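PDB 4FZR: SsfS6, which belongs to the erythromycin biosynthesis protein CIII-like family and has the two-domain GT-B fold of glycosyltransferases, with a Rossmann-like parallel sheet in each half. Local coordinates for residues V108-R112 with L134-L138. Numbering follows the deposited sequence.
Sequences VLRMR and LTGPL
In the Rossmann-like N-terminal domain of this GT-B protein, the first turn of helix 135-143, the helix of the beta-alpha-beta unit joining parallel strands 126-130 and 147-150, packs against the long helix 93-122. Residues 108-112 are helical, with Arg112 N hydrogen-bonded to Val108 O at 2.8 Å, and the closest CA pair is Val108 CA and Thr135 CA, 5.0 Å apart. Leu134, in the loop leading into the helix, rests its CB 3.6 Å from Val108 CG2; a weak hydrogen bond from Leu138 N to Leu134 O (3.4 Å) spans the first turn. Thr135 (chi1 m) presses close to the facing helix: OG1 sits 3.5 Å from Val108 CA and 3.7 Å from CB of selenomethionine Met111, without a hydrogen bond between the segments. The end of the Met111 side chain leads away from helix 135-143, and the side chain also packs on Thr68. One turn on, Leu138 (t, chi2 p) points toward Val108, itself in the t rotamer, and Leu138 CD2 lies 3.8 Å from Val108 CG1 and 3.9 Å from Arg112 CD.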
loop_
_atom_site.group_PDB
_atom_site.type_symbol
_atom_site.label_atom_id
_atom_site.label_comp_id
_atom_site.label_asym_id
_atom_site.label_seq_id
_atom_site.Cartn_x
_atom_site.Cartn_y
_atom_site.Cartn_z
ATOM N N VAL A 108 -17.182 2.028 -20.173
ATOM C CA VAL A 108 -18.180 1.807 -19.136
ATOM C C VAL A 108 -19.059 0.603 -19.457
ATOM O O VAL A 108 -19.443 -0.152 -18.562
ATOM C CB VAL A 108 -19.085 3.034 -18.982
ATOM C CG1 VAL A 108 -20.146 2.776 -17.926
ATOM C CG2 VAL A 108 -18.256 4.256 -18.625
ATOM N N LEU A 109 -19.372 0.431 -20.738
ATOM C CA LEU A 109 -20.264 -0.632 -21.190
ATOM C C LEU A 109 -19.655 -2.013 -20.974
ATOM O O LEU A 109 -20.371 -3.000 -20.814
ATOM C CB LEU A 109 -20.590 -0.450 -22.673
ATOM C CG LEU A 109 -21.221 0.884 -23.080
ATOM C CD1 LEU A 109 -21.580 0.882 -24.562
ATOM C CD2 LEU A 109 -22.444 1.172 -22.234
ATOM N N ARG A 110 -18.329 -2.079 -20.983
ATOM C CA ARG A 110 -17.628 -3.334 -20.744
ATOM C C ARG A 110 -17.580 -3.677 -19.255
ATOM O O ARG A 110 -17.412 -4.839 -18.886
ATOM C CB ARG A 110 -16.203 -3.253 -21.298
ATOM C CG ARG A 110 -16.125 -2.820 -22.755
ATOM C CD ARG A 110 -16.621 -3.907 -23.703
ATOM N NE ARG A 110 -15.643 -4.981 -23.871
ATOM C CZ ARG A 110 -14.604 -4.929 -24.700
ATOM N NH1 ARG A 110 -14.389 -3.853 -25.448
ATOM N NH2 ARG A 110 -13.772 -5.956 -24.782
HETATM N N MSE A 111 -17.741 -2.665 -18.403
HETATM C CA MSE A 111 -17.488 -2.810 -16.970
HETATM C C MSE A 111 -18.746 -2.799 -16.100
HETATM O O MSE A 111 -18.766 -3.411 -15.035
HETATM C CB MSE A 111 -16.563 -1.685 -16.492
HETATM C CG MSE A 111 -15.089 -1.883 -16.820
HETATM SE SE MSE A 111 -13.984 -0.375 -16.249
HETATM C CE MSE A 111 -12.226 -1.203 -16.469
ATOM N N ARG A 112 -19.787 -2.104 -16.545
ATOM C CA ARG A 112 -20.903 -1.773 -15.659
ATOM C C ARG A 112 -21.614 -2.992 -15.062
ATOM O O ARG A 112 -21.983 -2.977 -13.887
ATOM C CB ARG A 112 -21.906 -0.850 -16.364
ATOM C CG ARG A 112 -22.684 -1.482 -17.510
ATOM C CD ARG A 112 -23.440 -0.410 -18.290
ATOM N NE ARG A 112 -24.398 -0.966 -19.248
ATOM C CZ ARG A 112 -25.722 -0.975 -19.088
ATOM N NH1 ARG A 112 -26.289 -0.455 -18.004
ATOM N NH2 ARG A 112 -26.493 -1.507 -20.025
ATOM N N LEU A 134 -16.041 6.597 -15.897
ATOM C CA LEU A 134 -17.453 6.933 -15.738
ATOM C C LEU A 134 -18.293 5.759 -15.240
ATOM O O LEU A 134 -19.500 5.894 -15.038
ATOM C CB LEU A 134 -18.018 7.462 -17.060
ATOM C CG LEU A 134 -17.437 8.795 -17.540
ATOM C CD1 LEU A 134 -18.109 9.241 -18.836
ATOM C CD2 LEU A 134 -17.581 9.859 -16.459
ATOM N N THR A 135 -17.659 4.609 -15.037
ATOM C CA THR A 135 -18.357 3.475 -14.451
ATOM C C THR A 135 -18.735 3.819 -13.013
ATOM O O THR A 135 -19.794 3.427 -12.530
ATOM C CB THR A 135 -17.502 2.195 -14.474
ATOM O OG1 THR A 135 -17.153 1.871 -15.826
ATOM C CG2 THR A 135 -18.267 1.028 -13.867
ATOM N N GLY A 136 -17.869 4.572 -12.342
ATOM C CA GLY A 136 -18.113 4.985 -10.970
ATOM C C GLY A 136 -19.425 5.728 -10.787
ATOM O O GLY A 136 -20.338 5.221 -10.138
ATOM N N PRO A 137 -19.528 6.939 -11.359
ATOM C CA PRO A 137 -20.744 7.759 -11.292
ATOM C C PRO A 137 -22.007 6.987 -11.671
ATOM O O PRO A 137 -23.067 7.230 -11.095
ATOM C CB PRO A 137 -20.480 8.859 -12.320
ATOM C CG PRO A 137 -19.007 8.973 -12.379
ATOM C CD PRO A 137 -18.464 7.594 -12.138
ATOM N N LEU A 138 -21.894 6.075 -12.632
ATOM C CA LEU A 138 -23.041 5.283 -13.059
ATOM C C LEU A 138 -23.493 4.331 -11.956
ATOM O O LEU A 138 -24.666 4.311 -11.589
ATOM C CB LEU A 138 -22.715 4.489 -14.324
ATOM C CG LEU A 138 -23.873 3.628 -14.837
ATOM C CD1 LEU A 138 -25.105 4.490 -15.086
ATOM C CD2 LEU A 138 -23.478 2.875 -16.100
#